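Local coordinates for CBS domain protein (Streptococcus pneumoniae serotype 4, PDB 7LZG) that is of unknown function but carries paired CBS domains, modules that in many relatives bind adenine nucleotides and regulate an attached or partner protein, at residues E10-G15 with V140-H145; G15-F20 with F103-V108; K25-L30 with G125-I130; D95-S100 with V113-L118. One frame throughout, in Å; residues are numbered along the deposited sequence.

How the contacts relate
The first segments of contacts 1 to 4 follow one another along the chain; the other three contacts are nested inside the loop closed by contact 1, and contact 2 crosses contacts 3 and 4. Contacts 1 and 2 share Gly15, between helix 4-14 and helix 17-20, with centres about 10 Å apart; both touch the second subunit. Contact 2 leads by way of helix 105-111 to contact 4, about 13 Å away between centres. Contacts 4 and 3, about 14 Å apart between centres, lie on neighbouring strands 117-121 and 127-132. The series therefore runs from the dimer interface to the antiparallel sheet; the centres of contacts 1 and 3 are about 24 Å apart.

Contact 1. Residues E10-G15 with V140-H145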
# COMPACT_ATOMS: atom_id res chain seq x y z
N GLU B 10 -19.36 -7.47 -10.91
CA GLU B 10 -19.37 -6.02 -11.04
C GLU B 10 -20.60 -5.41 -10.38
O GLU B 10 -20.52 -4.34 -9.77
CB GLU B 10 -19.28 -5.62 -12.51
CG GLU B 10 -19.23 -4.12 -12.73
CD GLU B 10 -18.97 -3.75 -14.17
OE1 GLU B 10 -18.87 -4.66 -15.02
OE2 GLU B 10 -18.86 -2.53 -14.46
N THR B 11 -21.75 -6.08 -10.51
CA THR B 11 -22.96 -5.62 -9.82
C THR B 11 -22.73 -5.54 -8.31
O THR B 11 -23.18 -4.60 -7.65
CB THR B 11 -24.14 -6.54 -10.13
OG1 THR B 11 -24.28 -6.67 -11.55
CG2 THR B 11 -25.42 -5.97 -9.54
N PHE B 12 -22.03 -6.53 -7.76
CA PHE B 12 -21.73 -6.52 -6.33
C PHE B 12 -20.83 -5.34 -5.97
O PHE B 12 -21.12 -4.58 -5.04
CB PHE B 12 -21.09 -7.84 -5.92
CG PHE B 12 -20.44 -7.80 -4.56
CD1 PHE B 12 -21.21 -7.84 -3.41
CD2 PHE B 12 -19.06 -7.70 -4.44
CE1 PHE B 12 -20.61 -7.80 -2.17
CE2 PHE B 12 -18.46 -7.66 -3.20
CZ PHE B 12 -19.24 -7.70 -2.06
N LEU B 13 -19.72 -5.18 -6.71
CA LEU B 13 -18.80 -4.08 -6.43
C LEU B 13 -19.47 -2.72 -6.63
O LEU B 13 -19.16 -1.77 -5.91
CB LEU B 13 -17.56 -4.20 -7.31
CG LEU B 13 -16.25 -4.56 -6.59
CD1 LEU B 13 -16.37 -5.90 -5.90
CD2 LEU B 13 -15.09 -4.55 -7.57
N LEU B 14 -20.38 -2.62 -7.61
CA LEU B 14 -21.13 -1.38 -7.78
C LEU B 14 -21.96 -1.05 -6.55
O LEU B 14 -22.25 0.12 -6.29
CB LEU B 14 -22.03 -1.48 -9.01
CG LEU B 14 -21.37 -1.30 -10.38
CD1 LEU B 14 -22.17 -2.00 -11.46
CD2 LEU B 14 -21.23 0.18 -10.70
N GLY B 15 -22.35 -2.06 -5.78
CA GLY B 15 -23.01 -1.87 -4.51
C GLY B 15 -22.09 -1.58 -3.35
O GLY B 15 -22.54 -1.52 -2.21
N VAL B 140 -14.43 -6.37 -1.37
CA VAL B 140 -14.54 -7.81 -1.63
C VAL B 140 -14.49 -8.64 -0.36
O VAL B 140 -14.86 -9.82 -0.39
CB VAL B 140 -13.44 -8.27 -2.60
CG1 VAL B 140 -13.46 -7.42 -3.86
CG2 VAL B 140 -12.08 -8.24 -1.93
N ASN B 141 -14.05 -8.05 0.76
CA ASN B 141 -14.11 -8.76 2.03
C ASN B 141 -15.54 -8.86 2.57
O ASN B 141 -15.76 -9.58 3.54
CB ASN B 141 -13.21 -8.08 3.06
CG ASN B 141 -11.81 -8.65 3.07
OD1 ASN B 141 -11.49 -9.52 3.88
ND2 ASN B 141 -10.97 -8.16 2.16
N ALA B 142 -16.49 -8.15 1.96
CA ALA B 142 -17.90 -8.37 2.28
C ALA B 142 -18.37 -9.76 1.84
O ALA B 142 -19.40 -10.22 2.32
CB ALA B 142 -18.76 -7.29 1.63
N LEU B 143 -17.63 -10.41 0.94
CA LEU B 143 -17.90 -11.78 0.54
C LEU B 143 -17.18 -12.80 1.40
O LEU B 143 -17.41 -14.00 1.23
CB LEU B 143 -17.50 -11.99 -0.93
CG LEU B 143 -18.16 -11.11 -1.99
CD1 LEU B 143 -17.56 -11.38 -3.36
CD2 LEU B 143 -19.66 -11.32 -2.01
N LEU B 144 -16.32 -12.35 2.32
CA LEU B 144 -15.47 -13.27 3.06
C LEU B 144 -16.26 -14.13 4.05
O LEU B 144 -15.87 -15.26 4.33
CB LEU B 144 -14.38 -12.50 3.80
CG LEU B 144 -13.20 -13.33 4.32
CD1 LEU B 144 -12.24 -13.65 3.19
CD2 LEU B 144 -12.48 -12.61 5.46
N HIS B 145 -17.36 -13.60 4.58
CA HIS B 145 -18.15 -14.39 5.52
C HIS B 145 -18.83 -15.56 4.84
O HIS B 145 -19.10 -16.58 5.48
CB HIS B 145 -19.19 -13.50 6.22
CG HIS B 145 -20.30 -13.06 5.33
ND1 HIS B 145 -21.47 -13.77 5.19
CD2 HIS B 145 -20.43 -11.97 4.53
CE1 HIS B 145 -22.27 -13.14 4.35
NE2 HIS B 145 -21.66 -12.05 3.93
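The C-terminal part of helix 4-14 faces the 3-10 turn at 141-143, and the backbones come nearest at Leu13 and Val140, whose CA atoms are 7.4 Å apart. Between them the contact is wholly apolar and is carried mainly by Phe12. Its CG stands anti to the backbone N (chi1 166°), which sends the ring out from the helix until it meets Leu143 tip to tip. The isobutyl group of Leu143 lies over one face: CD2 is 3.8 Å from the centroid of the Phe12 ring and only 20° off the ring normal, a CH-pi contact. This CD2 is offset toward the rim, and Leu143 CG, also over that face, is 3.6 Å from Phe12 CZ. A different part of the same turn covers the edge, where Ala142 CB sits in the ring plane, 3.7 Å from Phe12 CZ. One face and an edge are thus met from the same turn, whose own shape is held by the bond from Leu143 N to Val140 O (3.1 Å). One residue further on, Leu13 and Val140 lie side by side and point the same way, with Leu13 CD1 3.9 Å from Val140 CG1. Asn2 of the second subunit packs on Phe12 and Ala6 of that subunit on Leu143, so the contact lies at the interface between the two chains. Within its own chain, Leu13 packs on Leu109 and Glu10 on Ile105, both of helix 105-111, so helix 4-14 is held between that helix and the end of helix 133-140.

Contact 2. Residues G15-F20 with F103-V108; sequences GQEETF and FTITEV
Glu17 and Phe103 meet tip to tip, the carboxylate coming to the edge of the ring. Glu17 OE1 lies near the ring plane, 3.3 Å from Phe103 CZ, while OE2 of Glu17 is 3.6 Å from Phe103 CE1; the two planes are 34° apart. Such an approach brings negative oxygens to the hydrogen-bearing rim, where the ring's charge distribution probably favours them. The rim of Phe103 also serves the second aromatic residue, since its CE1 is 4.1 Å from CE1 of Phe20 and lies near the plane of the Phe20 ring. Ile105 completes the group with a methyl at the end of its chain, CD1 being 4.1 Å from Glu17 OE2. Torsions explain how these tips converge: Glu17 bends at chi2 (-94°), and both phenylalanines place CG in the crowded position between backbone N and carbonyl carbon. Glu17 O stands over the centre of the Phe20 ring, 4.3 Å above its plane. Behind this shell are two helix starts, with Gln16 and Thr104 at the N-cap positions; Thr104 O accepts from Val108 N at 3.1 Å. Farther out, Phe20 packs on Ile136 of helix 133-140 and Ile131 of strand 127-132, and its carbonyl bonds to Ser135 OG. Ile105 also packs on Glu10 and Leu14 of helix 4-14, so helix 105-111 is joined here to helix 17-20 and helix 4-14 together.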
# COMPACT_ATOMS: atom_id res chain seq x y z
N GLY B 15 -22.35 -2.06 -5.78
CA GLY B 15 -23.01 -1.87 -4.51
C GLY B 15 -22.09 -1.58 -3.35
O GLY B 15 -22.54 -1.52 -2.21
N GLN B 16 -20.79 -1.39 -3.61
CA GLN B 16 -19.81 -1.11 -2.56
C GLN B 16 -19.19 0.27 -2.73
O GLN B 16 -18.09 0.51 -2.21
CB GLN B 16 -18.72 -2.18 -2.55
CG GLN B 16 -19.23 -3.58 -2.25
CD GLN B 16 -19.65 -3.76 -0.81
OE1 GLN B 16 -18.89 -3.46 0.11
NE2 GLN B 16 -20.87 -4.24 -0.61
N GLU B 17 -19.86 1.18 -3.43
CA GLU B 17 -19.30 2.50 -3.71
C GLU B 17 -18.92 3.23 -2.43
O GLU B 17 -17.89 3.91 -2.38
CB GLU B 17 -20.28 3.33 -4.53
CG GLU B 17 -20.44 2.87 -5.98
CD GLU B 17 -19.53 3.63 -6.92
OE1 GLU B 17 -18.88 4.60 -6.48
OE2 GLU B 17 -19.48 3.27 -8.12
N GLU B 18 -19.73 3.09 -1.39
CA GLU B 18 -19.49 3.77 -0.12
C GLU B 18 -18.39 3.11 0.71
O GLU B 18 -18.23 3.45 1.89
CB GLU B 18 -20.79 3.84 0.69
CG GLU B 18 -21.87 4.68 0.02
CD GLU B 18 -23.23 4.49 0.67
OE1 GLU B 18 -23.46 3.43 1.29
OE2 GLU B 18 -24.07 5.41 0.57
N THR B 19 -17.64 2.17 0.13
CA THR B 19 -16.54 1.51 0.82
C THR B 19 -15.20 1.81 0.17
O THR B 19 -14.28 2.28 0.85
CB THR B 19 -16.77 -0.01 0.87
OG1 THR B 19 -17.93 -0.29 1.66
CG2 THR B 19 -15.56 -0.72 1.47
N PHE B 20 -15.06 1.54 -1.13
CA PHE B 20 -13.78 1.79 -1.80
C PHE B 20 -13.60 3.26 -2.18
O PHE B 20 -12.46 3.69 -2.38
CB PHE B 20 -13.64 0.90 -3.04
CG PHE B 20 -14.77 1.03 -4.04
CD1 PHE B 20 -14.82 2.10 -4.92
CD2 PHE B 20 -15.74 0.06 -4.12
CE1 PHE B 20 -15.84 2.21 -5.84
CE2 PHE B 20 -16.77 0.16 -5.04
CZ PHE B 20 -16.82 1.24 -5.90
N PHE B 103 -16.60 7.16 -13.23
CA PHE B 103 -15.70 6.03 -13.43
C PHE B 103 -16.48 4.73 -13.53
O PHE B 103 -17.55 4.57 -12.93
CB PHE B 103 -14.69 5.94 -12.29
CG PHE B 103 -15.32 5.88 -10.92
CD1 PHE B 103 -15.68 4.66 -10.37
CD2 PHE B 103 -15.54 7.03 -10.20
CE1 PHE B 103 -16.26 4.60 -9.11
CE2 PHE B 103 -16.12 6.98 -8.94
CZ PHE B 103 -16.48 5.76 -8.40
N THR B 104 -15.93 3.79 -14.29
CA THR B 104 -16.46 2.44 -14.36
C THR B 104 -15.61 1.51 -13.49
O THR B 104 -14.43 1.77 -13.26
CB THR B 104 -16.50 1.92 -15.80
OG1 THR B 104 -15.16 1.78 -16.30
CG2 THR B 104 -17.27 2.89 -16.69
N ILE B 105 -16.23 0.44 -13.01
CA ILE B 105 -15.51 -0.50 -12.15
C ILE B 105 -14.37 -1.16 -12.92
O ILE B 105 -13.29 -1.39 -12.38
CB ILE B 105 -16.49 -1.55 -11.57
CG1 ILE B 105 -16.95 -1.14 -10.17
CG2 ILE B 105 -15.85 -2.93 -11.52
CD1 ILE B 105 -17.67 0.18 -10.11
N THR B 106 -14.58 -1.43 -14.22
CA THR B 106 -13.56 -2.10 -15.01
C THR B 106 -12.31 -1.24 -15.18
O THR B 106 -11.20 -1.77 -15.26
CB THR B 106 -14.13 -2.48 -16.38
OG1 THR B 106 -14.29 -1.31 -17.18
CG2 THR B 106 -15.48 -3.16 -16.22
N GLU B 107 -12.47 0.09 -15.22
CA GLU B 107 -11.32 0.98 -15.37
C GLU B 107 -10.71 1.39 -14.04
O GLU B 107 -9.55 1.83 -14.02
CB GLU B 107 -11.71 2.23 -16.16
CG GLU B 107 -12.40 3.32 -15.35
CD GLU B 107 -12.64 4.59 -16.16
OE1 GLU B 107 -12.44 4.55 -17.40
OE2 GLU B 107 -13.02 5.62 -15.56
N VAL B 108 -11.44 1.26 -12.94
CA VAL B 108 -10.85 1.49 -11.62
C VAL B 108 -9.85 0.39 -11.29
O VAL B 108 -8.71 0.65 -10.91
CB VAL B 108 -11.95 1.61 -10.55
CG1 VAL B 108 -11.36 1.43 -9.16
CG2 VAL B 108 -12.64 2.96 -10.66

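Contact 3. Residues K25-L30 with G125-I130; sequences KNLAVL and GIFQGI
In this CBS-domain pair, the loop that leads into strand 30-31 packs against strand 127-132, the middle strand of a three-stranded antiparallel sheet. Leu27 carries most of the contact. From CB, which heads toward the strand, the chain turns with CG anti to the carbonyl carbon (chi1 -72°), and there the two methyls part. CD1 of Leu27 does the most: it is 3.6 Å from CZ of Phe127, near the plane at the ring's edge, and 3.5 Å from CG1 of Ile130. It also lies 4.3 Å from Gly129 CA, a position with no side chain. The other methyl, Leu27 CD2, reaches Ile130 alone, 3.8 Å from its CG1. Leu27 therefore crosses Phe127 at about a right angle and Ile130 obliquely, with CD1 lodged between the two. Two residues on, Val29 meets Phe127 tip to tip, its CG1 3.9 Å from Phe127 CE2. The ring is brought there by CG standing anti to the backbone N (chi1 171°). Gln128 and Gly129 both face Val120 of the neighbouring strand, a classic beta bulge, which lets Phe127 and Ile130, three residues apart, both turn to Leu27. Around the pair, Phe127 also touches Pro52 of strand 50-54 and Pro119 of strand 117-121, while Leu30 joins strand 50-54 by backbone bonds, so the contact lies between the two sheets of the chain. Gly129 N stands 3.8 Å above the plane of the Phe127 ring, offset toward its rim.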
# COMPACT_ATOMS: atom_id res chain seq x y z
N LYS B 25 -13.84 14.84 1.95
CA LYS B 25 -14.26 15.34 3.25
C LYS B 25 -13.74 14.49 4.40
O LYS B 25 -13.60 14.99 5.52
CB LYS B 25 -15.78 15.42 3.30
CG LYS B 25 -16.43 15.64 1.94
CD LYS B 25 -17.95 15.53 2.02
CE LYS B 25 -18.59 15.57 0.64
NZ LYS B 25 -20.07 15.46 0.71
N ASN B 26 -13.45 13.21 4.15
CA ASN B 26 -12.97 12.28 5.17
C ASN B 26 -11.49 11.94 4.98
O ASN B 26 -11.05 10.86 5.37
CB ASN B 26 -13.81 11.01 5.18
CG ASN B 26 -15.25 11.27 5.56
OD1 ASN B 26 -16.17 10.96 4.80
ND2 ASN B 26 -15.46 11.83 6.75
N LEU B 27 -10.73 12.84 4.37
CA LEU B 27 -9.32 12.61 4.09
C LEU B 27 -8.48 13.75 4.64
O LEU B 27 -8.95 14.89 4.76
CB LEU B 27 -9.06 12.48 2.58
CG LEU B 27 -9.54 11.22 1.88
CD1 LEU B 27 -9.56 11.46 0.38
CD2 LEU B 27 -8.63 10.05 2.22
N ALA B 28 -7.23 13.44 4.96
CA ALA B 28 -6.24 14.46 5.28
C ALA B 28 -5.45 14.78 4.02
O ALA B 28 -4.81 13.90 3.44
CB ALA B 28 -5.31 13.98 6.39
N VAL B 29 -5.52 16.03 3.57
CA VAL B 29 -4.80 16.49 2.39
C VAL B 29 -3.77 17.53 2.83
O VAL B 29 -3.79 18.02 3.96
CB VAL B 29 -5.73 17.05 1.31
CG1 VAL B 29 -6.87 16.08 1.02
CG2 VAL B 29 -6.28 18.41 1.72
N LEU B 30 -2.87 17.86 1.91
CA LEU B 30 -1.81 18.82 2.16
C LEU B 30 -1.83 19.90 1.08
O LEU B 30 -2.00 19.60 -0.10
CB LEU B 30 -0.43 18.14 2.18
CG LEU B 30 -0.12 17.19 3.34
CD1 LEU B 30 1.22 16.51 3.15
CD2 LEU B 30 -0.16 17.94 4.66
N GLY B 125 -11.17 20.20 -11.95
CA GLY B 125 -9.84 20.03 -11.41
C GLY B 125 -9.81 19.96 -9.90
O GLY B 125 -8.73 19.96 -9.29
N ILE B 126 -10.98 19.90 -9.29
CA ILE B 126 -11.11 19.85 -7.83
C ILE B 126 -10.99 18.41 -7.37
O ILE B 126 -11.55 17.49 -7.98
CB ILE B 126 -12.43 20.50 -7.38
CG1 ILE B 126 -12.23 21.98 -7.05
CG2 ILE B 126 -13.02 19.77 -6.17
CD1 ILE B 126 -11.84 22.84 -8.24
N PHE B 127 -10.26 18.21 -6.28
CA PHE B 127 -10.08 16.88 -5.71
C PHE B 127 -11.31 16.49 -4.88
O PHE B 127 -11.74 17.25 -4.01
CB PHE B 127 -8.82 16.84 -4.84
CG PHE B 127 -8.67 15.59 -4.04
CD1 PHE B 127 -8.29 14.41 -4.64
CD2 PHE B 127 -8.91 15.60 -2.67
CE1 PHE B 127 -8.16 13.25 -3.90
CE2 PHE B 127 -8.78 14.45 -1.93
CZ PHE B 127 -8.40 13.27 -2.54
N GLN B 128 -11.86 15.31 -5.16
CA GLN B 128 -13.09 14.85 -4.53
C GLN B 128 -12.93 13.60 -3.68
O GLN B 128 -13.67 13.45 -2.70
CB GLN B 128 -14.17 14.59 -5.60
CG GLN B 128 -14.67 15.84 -6.31
CD GLN B 128 -15.52 16.73 -5.41
OE1 GLN B 128 -14.99 17.49 -4.59
NE2 GLN B 128 -16.83 16.65 -5.57
N GLY B 129 -12.01 12.71 -4.02
CA GLY B 129 -11.84 11.50 -3.23
C GLY B 129 -10.80 10.59 -3.84
O GLY B 129 -10.21 10.89 -4.89
N ILE B 130 -10.57 9.46 -3.17
CA ILE B 130 -9.57 8.49 -3.59
C ILE B 130 -10.14 7.08 -3.51
O ILE B 130 -11.08 6.80 -2.76
CB ILE B 130 -8.28 8.58 -2.74
CG1 ILE B 130 -8.59 8.51 -1.25
CG2 ILE B 130 -7.52 9.86 -3.07
CD1 ILE B 130 -8.42 7.13 -0.64

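Contact 4. Residues D95-S100 with V113-L118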
# COMPACT_ATOMS: atom_id res chain seq x y z
N ASP B 95 2.65 13.10 -11.96
CA ASP B 95 2.49 12.11 -13.03
C ASP B 95 1.79 10.87 -12.46
O ASP B 95 2.35 9.78 -12.34
CB ASP B 95 3.84 11.76 -13.64
CG ASP B 95 3.71 10.86 -14.86
OD1 ASP B 95 3.24 11.35 -15.91
OD2 ASP B 95 4.08 9.67 -14.76
N VAL B 96 0.52 11.06 -12.11
CA VAL B 96 -0.33 10.00 -11.57
C VAL B 96 -1.59 9.91 -12.41
O VAL B 96 -2.04 10.90 -13.00
CB VAL B 96 -0.68 10.22 -10.09
CG1 VAL B 96 0.57 10.25 -9.23
CG2 VAL B 96 -1.48 11.51 -9.91
N ALA B 97 -2.17 8.72 -12.47
CA ALA B 97 -3.42 8.49 -13.18
C ALA B 97 -4.59 8.72 -12.23
O ALA B 97 -4.61 8.19 -11.11
CB ALA B 97 -3.47 7.08 -13.76
N VAL B 98 -5.56 9.52 -12.67
CA VAL B 98 -6.75 9.80 -11.87
C VAL B 98 -7.99 9.37 -12.64
O VAL B 98 -7.89 8.94 -13.80
CB VAL B 98 -6.82 11.28 -11.47
CG1 VAL B 98 -5.55 11.71 -10.77
CG2 VAL B 98 -7.08 12.15 -12.70
N VAL B 99 -9.16 9.49 -12.01
CA VAL B 99 -10.43 9.16 -12.66
C VAL B 99 -11.44 10.25 -12.33
O VAL B 99 -11.41 10.87 -11.27
CB VAL B 99 -10.97 7.78 -12.22
CG1 VAL B 99 -10.09 6.66 -12.74
CG2 VAL B 99 -11.12 7.71 -10.71
N SER B 100 -12.35 10.48 -13.28
CA SER B 100 -13.47 11.37 -13.04
C SER B 100 -14.49 10.68 -12.14
O SER B 100 -14.45 9.45 -11.97
CB SER B 100 -14.11 11.78 -14.36
OG SER B 100 -14.46 10.64 -15.13
N VAL B 113 -4.07 -1.53 -10.95
CA VAL B 113 -3.04 -2.54 -11.15
C VAL B 113 -1.68 -1.90 -11.44
O VAL B 113 -0.65 -2.53 -11.17
CB VAL B 113 -3.44 -3.53 -12.26
CG1 VAL B 113 -3.34 -2.88 -13.63
CG2 VAL B 113 -2.59 -4.78 -12.20
N ASP B 114 -1.66 -0.67 -11.95
CA ASP B 114 -0.41 0.06 -12.15
C ASP B 114 -0.00 0.86 -10.92
O ASP B 114 1.19 1.12 -10.73
CB ASP B 114 -0.53 1.00 -13.35
CG ASP B 114 -0.90 0.27 -14.63
OD1 ASP B 114 -0.58 -0.93 -14.74
OD2 ASP B 114 -1.51 0.90 -15.52
N GLU B 115 -0.97 1.24 -10.09
CA GLU B 115 -0.71 1.98 -8.86
C GLU B 115 -1.67 1.50 -7.79
O GLU B 115 -2.60 0.74 -8.05
CB GLU B 115 -0.85 3.49 -9.08
CG GLU B 115 -2.17 3.90 -9.69
CD GLU B 115 -2.22 5.37 -10.05
OE1 GLU B 115 -1.40 6.14 -9.51
OE2 GLU B 115 -3.07 5.75 -10.88
N SER B 116 -1.42 1.94 -6.55
CA SER B 116 -2.26 1.58 -5.42
C SER B 116 -3.08 2.74 -4.90
O SER B 116 -3.78 2.59 -3.89
CB SER B 116 -1.40 1.01 -4.28
OG SER B 116 -0.54 2.01 -3.75
N PHE B 117 -3.02 3.90 -5.56
CA PHE B 117 -3.68 5.11 -5.08
C PHE B 117 -4.33 5.79 -6.27
O PHE B 117 -3.63 6.22 -7.20
CB PHE B 117 -2.67 6.04 -4.40
CG PHE B 117 -3.28 6.98 -3.41
CD1 PHE B 117 -3.52 6.57 -2.10
CD2 PHE B 117 -3.60 8.28 -3.77
CE1 PHE B 117 -4.08 7.44 -1.18
CE2 PHE B 117 -4.16 9.15 -2.85
CZ PHE B 117 -4.40 8.73 -1.55
N LEU B 118 -5.66 5.88 -6.26
CA LEU B 118 -6.41 6.40 -7.40
C LEU B 118 -7.28 7.58 -6.96
O LEU B 118 -8.35 7.38 -6.37
CB LEU B 118 -7.28 5.30 -8.01
CG LEU B 118 -7.98 5.66 -9.32
CD1 LEU B 118 -6.96 6.04 -10.38
CD2 LEU B 118 -8.83 4.49 -9.79
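Val99 N is the best-held polar atom here, gripped by one hydrogen bond to the carbonyl of Pro119, which as a proline has no N-H to give; Val99 has a second backbone bond, with Val121. This is pairing of the parallel kind, and since helix 105-111 lies between the two segments in the chain, the arrangement is that of a beta-alpha-beta crossover, with 95-100 in the place of the first strand though not itself regular strand. Val98 and Leu118 come within 5.6 Å between CA atoms. Val99 crosses Leu118 at about a right angle. Leu118 holds CG anti to the backbone N (chi1 -172°), and its CD2 methyl lies 3.9 Å from Val99 CG1. The other methyl, Leu118 CD1, reaches back along the segment to 3.3 Å from Ala97 O. Glu115 arrives from the turn before the strand. Its CG takes the crowded position between backbone N and carbonyl carbon (chi1 53°), and the chain beyond is extended, laying the carboxylate along Ala97. OE2 of Glu115 and Ala97 O are neighbours but both acceptors, and not bonded. Leu118 also packs on Val108 and Lys111 of helix 105-111. A phosphate ion, probably from the crystallisation liquor, lies about 6 Å from the Glu115 side chain. Main-chain bonds thus fix the segment and Val99 with Leu118 supplies an apolar seam, while the Glu115 carboxylate lies against Ala97 without a clear bond to it.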